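Local coordinates for protein 2-amino-4-hydroxy-6-hydroxymethyldihydropteridine pyrophosphokinase (PDB 1CBK) that probably catalyses transfer of pyrophosphate from ATP to 6-hydroxymethyl-7,8-dihydropterin, a step in folate biosynthesis, with release of AMP, at residues L8-L12 / N13-E17; I113-Y116 / D117-N120. All coordinates share one frame; numbering follows the deposited sequence.

Contact 1. Residues L8-L12 / N13-E17; sequences LGSNL and NTPVE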
loop_
_atom_site.group_PDB
_atom_site.type_symbol
_atom_site.label_atom_id
_atom_site.label_comp_id
_atom_site.label_asym_id
_atom_site.label_seq_id
_atom_site.Cartn_x
_atom_site.Cartn_y
_atom_site.Cartn_z
ATOM N N LEU A 8 -3.590 -13.642 -5.848
ATOM C CA LEU A 8 -2.442 -14.527 -6.076
ATOM C C LEU A 8 -1.395 -13.810 -6.929
ATOM O O LEU A 8 -1.734 -13.150 -7.904
ATOM C CB LEU A 8 -2.862 -15.824 -6.809
ATOM C CG LEU A 8 -3.991 -16.723 -6.298
ATOM C CD1 LEU A 8 -5.345 -16.220 -6.795
ATOM C CD2 LEU A 8 -3.722 -18.146 -6.764
ATOM N N GLY A 9 -0.126 -14.004 -6.598
ATOM C CA GLY A 9 0.936 -13.377 -7.374
ATOM C C GLY A 9 2.198 -14.216 -7.339
ATOM O O GLY A 9 2.412 -14.962 -6.385
ATOM N N SER A 10 3.011 -14.136 -8.387
ATOM C CA SER A 10 4.270 -14.900 -8.442
ATOM C C SER A 10 5.153 -14.345 -9.523
ATOM O O SER A 10 4.648 -13.877 -10.544
ATOM C CB SER A 10 4.001 -16.384 -8.776
ATOM O OG SER A 10 5.199 -17.099 -9.114
ATOM N N ASN A 11 6.458 -14.348 -9.301
ATOM C CA ASN A 11 7.378 -13.917 -10.354
ATOM C C ASN A 11 8.637 -14.806 -10.375
ATOM O O ASN A 11 9.648 -14.440 -10.974
ATOM C CB ASN A 11 7.766 -12.420 -10.262
ATOM C CG ASN A 11 8.782 -12.117 -9.173
ATOM O OD1 ASN A 11 8.868 -12.803 -8.151
ATOM N ND2 ASN A 11 9.511 -11.033 -9.357
ATOM N N LEU A 12 8.542 -16.005 -9.800
ATOM C CA LEU A 12 9.698 -16.885 -9.713
ATOM C C LEU A 12 9.331 -18.356 -9.937
ATOM O O LEU A 12 8.256 -18.812 -9.536
ATOM C CB LEU A 12 10.339 -16.724 -8.317
ATOM C CG LEU A 12 11.810 -16.402 -8.022
ATOM C CD1 LEU A 12 12.182 -17.021 -6.688
ATOM C CD2 LEU A 12 12.763 -16.902 -9.092
ATOM N N ASN A 13 10.210 -19.077 -10.626
ATOM C CA ASN A 13 10.026 -20.500 -10.904
ATOM C C ASN A 13 8.711 -20.850 -11.600
ATOM O O ASN A 13 7.907 -21.642 -11.083
ATOM C CB ASN A 13 10.176 -21.327 -9.612
ATOM C CG ASN A 13 11.585 -21.260 -9.016
ATOM O OD1 ASN A 13 12.534 -20.808 -9.664
ATOM N ND2 ASN A 13 11.728 -21.736 -7.780
ATOM N N THR A 14 8.541 -20.300 -12.793
ATOM C CA THR A 14 7.373 -20.513 -13.634
ATOM C C THR A 14 6.074 -20.039 -12.952
ATOM O O THR A 14 5.242 -20.843 -12.534
ATOM C CB THR A 14 7.289 -22.000 -14.105
ATOM O OG1 THR A 14 8.591 -22.431 -14.519
ATOM C CG2 THR A 14 6.349 -22.138 -15.287
ATOM N N PRO A 15 5.878 -18.708 -12.879
ATOM C CA PRO A 15 4.722 -18.042 -12.267
ATOM C C PRO A 15 3.354 -18.597 -12.658
ATOM O O PRO A 15 2.532 -18.855 -11.790
ATOM C CB PRO A 15 4.884 -16.585 -12.705
ATOM C CG PRO A 15 6.359 -16.411 -12.778
ATOM C CD PRO A 15 6.833 -17.706 -13.407
ATOM N N VAL A 16 3.120 -18.811 -13.948
ATOM C CA VAL A 16 1.833 -19.352 -14.405
ATOM C C VAL A 16 1.559 -20.729 -13.775
ATOM O O VAL A 16 0.434 -21.008 -13.366
ATOM C CB VAL A 16 1.778 -19.441 -15.949
ATOM C CG1 VAL A 16 0.491 -20.110 -16.409
ATOM C CG2 VAL A 16 1.896 -18.057 -16.570
ATOM N N GLU A 17 2.585 -21.583 -13.700
ATOM C CA GLU A 17 2.446 -22.898 -13.094
ATOM C C GLU A 17 2.196 -22.783 -11.580
ATOM O O GLU A 17 1.392 -23.538 -11.012
ATOM C CB GLU A 17 3.695 -23.735 -13.385
ATOM C CG GLU A 17 3.636 -25.171 -12.881
ATOM C CD GLU A 17 4.894 -25.965 -13.236
ATOM O OE1 GLU A 17 5.879 -25.874 -12.492
ATOM O OE2 GLU A 17 4.927 -26.651 -14.271
#
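Ser10 and Pro15 meet across a tight strand-to-helix turn, a local contact in which the end of strand 2-10 is folded against the first turn of helix 15-27. It shows how a turn can be closed by packing, because no hydrogen bond joins the two halves. The hydroxyl of Ser10 does the touching: OG lies 3.3 Å from Pro15 CA and 3.6 Å from Pro15 CB. With OG anti to the backbone nitrogen (chi1 168°), the hydroxyl is swung to the side of its own carbonyl carbon and alongside the start of the helix. The pyrrolidine ring fills the inside of the bend. Its CB sits 3.5 Å from Ser10 O, while CG reaches onto the backbone, 3.6 Å from Asn11 CA and 3.7 Å from Leu12 N. At the outer end of the turn, Leu12 and Asn13 run side by side in the same direction, with Leu12 CD2 4.0 Å from Asn13 OD1. The reversal uses two consecutive residues, Asn13 and Thr14, with positive phi. Thr14 then stands at the N-cap position of the helix, although its side chain makes no capping bond.

The side chains of Ser10 and Asn11 find their partners beyond the turn. Ser10 OG is bonded to Thr93 O, and the Asn11 amide spans two neighbours, with OD1 taking Arg92 N and ND2 giving to Pro52 O. Asn13 O accepts from Gln18 NE2. Gly9, one residue back along the strand, touches the bound pterin analogue. The chemistry thus divides the work: a proline with no N-H to offer opens the helix and supplies a compact apolar wedge, while the side chains of Ser10 and Asn11 direct their hydrogen bonds to neighbouring loops, tying this turn to the chain that leads through Arg92 and Thr93 into strand 95-101.

Contact 2. Residues I113-Y116 / D117-N120; sequences IPHY and DMHN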
loop_
_atom_site.group_PDB
_atom_site.type_symbol
_atom_site.label_atom_id
_atom_site.label_comp_id
_atom_site.label_asym_id
_atom_site.label_seq_id
_atom_site.Cartn_x
_atom_site.Cartn_y
_atom_site.Cartn_z
ATOM N N ILE A 113 -8.028 -7.405 7.050
ATOM C CA ILE A 113 -9.063 -7.522 6.027
ATOM C C ILE A 113 -10.117 -6.423 6.213
ATOM O O ILE A 113 -10.726 -6.309 7.270
ATOM C CB ILE A 113 -9.784 -8.904 6.089
ATOM C CG1 ILE A 113 -8.772 -10.059 6.002
ATOM C CG2 ILE A 113 -10.814 -9.001 4.966
ATOM C CD1 ILE A 113 -9.392 -11.435 6.154
ATOM N N PRO A 114 -10.229 -5.498 5.254
ATOM C CA PRO A 114 -9.463 -5.340 4.007
ATOM C C PRO A 114 -8.040 -4.810 4.278
ATOM O O PRO A 114 -7.729 -4.373 5.383
ATOM C CB PRO A 114 -10.253 -4.254 3.263
ATOM C CG PRO A 114 -11.630 -4.359 3.827
ATOM C CD PRO A 114 -11.409 -4.618 5.269
ATOM N N HIS A 115 -7.162 -4.923 3.286
ATOM C CA HIS A 115 -5.816 -4.348 3.397
ATOM C C HIS A 115 -5.897 -3.303 2.283
ATOM O O HIS A 115 -5.827 -3.624 1.085
ATOM C CB HIS A 115 -4.706 -5.361 3.132
ATOM C CG HIS A 115 -3.332 -4.807 3.356
ATOM N ND1 HIS A 115 -2.894 -3.639 2.762
ATOM C CD2 HIS A 115 -2.304 -5.244 4.125
ATOM C CE1 HIS A 115 -1.660 -3.381 3.159
ATOM N NE2 HIS A 115 -1.279 -4.339 3.984
ATOM N N TYR A 116 -6.135 -2.061 2.694
ATOM C CA TYR A 116 -6.356 -0.971 1.760
ATOM C C TYR A 116 -5.297 -0.616 0.777
ATOM O O TYR A 116 -5.625 -0.128 -0.288
ATOM C CB TYR A 116 -6.916 0.254 2.489
ATOM C CG TYR A 116 -8.199 -0.077 3.246
ATOM C CD1 TYR A 116 -9.447 -0.001 2.627
ATOM C CD2 TYR A 116 -8.157 -0.466 4.589
ATOM C CE1 TYR A 116 -10.629 -0.302 3.342
ATOM C CE2 TYR A 116 -9.344 -0.762 5.315
ATOM C CZ TYR A 116 -10.564 -0.671 4.687
ATOM O OH TYR A 116 -11.718 -0.900 5.411
ATOM N N ASP A 117 -4.039 -0.910 1.084
ATOM C CA ASP A 117 -2.963 -0.619 0.124
ATOM C C ASP A 117 -3.142 -1.448 -1.139
ATOM O O ASP A 117 -2.737 -1.026 -2.227
ATOM C CB ASP A 117 -1.581 -0.907 0.713
ATOM C CG ASP A 117 -1.105 0.189 1.623
ATOM O OD1 ASP A 117 -1.330 1.384 1.296
ATOM O OD2 ASP A 117 -0.481 -0.155 2.647
ATOM N N MET A 118 -3.811 -2.592 -1.000
ATOM C CA MET A 118 -4.039 -3.479 -2.122
ATOM C C MET A 118 -5.084 -2.951 -3.090
ATOM O O MET A 118 -5.040 -3.252 -4.281
ATOM C CB MET A 118 -4.295 -4.902 -1.636
ATOM C CG MET A 118 -3.048 -5.425 -0.909
ATOM S SD MET A 118 -2.950 -7.178 -0.627
ATOM C CE MET A 118 -2.548 -7.705 -2.196
ATOM N N HIS A 119 -5.890 -2.005 -2.618
ATOM C CA HIS A 119 -6.889 -1.389 -3.486
ATOM C C HIS A 119 -6.238 -0.335 -4.381
ATOM O O HIS A 119 -6.870 0.161 -5.317
ATOM C CB HIS A 119 -8.023 -0.798 -2.662
ATOM C CG HIS A 119 -8.669 -1.789 -1.740
ATOM N ND1 HIS A 119 -9.584 -1.419 -0.779
ATOM C CD2 HIS A 119 -8.531 -3.138 -1.636
ATOM C CE1 HIS A 119 -9.986 -2.494 -0.121
ATOM N NE2 HIS A 119 -9.361 -3.549 -0.620
ATOM N N ASN A 120 -4.969 -0.006 -4.100
ATOM C CA ASN A 120 -4.195 0.945 -4.912
ATOM C C ASN A 120 -3.292 0.191 -5.875
ATOM O O ASN A 120 -2.475 0.793 -6.569
ATOM C CB ASN A 120 -3.345 1.851 -4.017
ATOM C CG ASN A 120 -4.186 2.876 -3.266
ATOM O OD1 ASN A 120 -5.277 3.225 -3.715
ATOM N ND2 ASN A 120 -3.695 3.354 -2.119
HETATM O O HOH W 1 -8.013 -5.870 0.824
#
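Asp117 begins the second half of this local, largely buried turn, and it meets His115 both through its backbone and through its carboxylate. Asp117 N makes a weak hydrogen bond of 3.4 Å to His115 ND1, arriving at the edge of the imidazole and in its plane. The Asp117 carboxylate is turned 47° from that ring, with OD2 3.5 Å from His115 CE1. An extended first torsion of His115 (chi1 -175°) sets the ring beside its own carbonyl carbon, where its ND1 edge reaches forward to Asp117 N.

Met118 follows, its N donating to His115 O over 3.1 Å from above the carbonyl plane. Its thioether bends away toward strand 95-101 and helix 122-131, yet SD still lies 5.1 Å from the centroid of the His115 ring, in an oblique sulfur-aromatic contact.

His119 N repeats the pattern by donating to Tyr116 O at 3.0 Å. The two side chains lie side by side, pointing the same way, their rings oblique with planes at 76°. Tyr116 CA sits over one face of the imidazole, a CH-pi contact 4.2 Å from the ring centroid; His115 O lies over the same face. Pro114 CB, after a cis peptide bond, approaches the His119 ring obliquely. A water bridges His115 and His119, accepting from His115 N at 2.8 Å and hydrogen-bonded to His119 NE2 at 3.0 Å.

Asn120 N completes the series by bonding to Asp117 O. Three successive i+3 to i backbone bonds set the turns, which present His115, Tyr116 and Asp117 to the second subunit of the crystal assembly. There Trp89 meets both aromatic rings edge-to-face, and Arg121 forms a salt bridge with Asp117 OD1 that would be expected to hold the carboxylate as an anion.

From the N terminus, contact 1 comes first, reversing the chain between strand 2-10 and helix 15-27. About a hundred residues later, contact 2 winds the loop between strand 112-113 and helix 122-131. The two lie in series, neither nesting nor crossing, on opposite sides of the chain's centre; their centres are about 21 Å apart, and they do not touch. What connects them is the fold between. Strand 95-101, which pairs with strand 2-10, is met from both: by the backbone of residues 8-12 and by a side chain of residues 117-120. Contact 1 lies at the ligand, whereas contact 2 keeps about 7 Å from it, measured from the Met118 side chain.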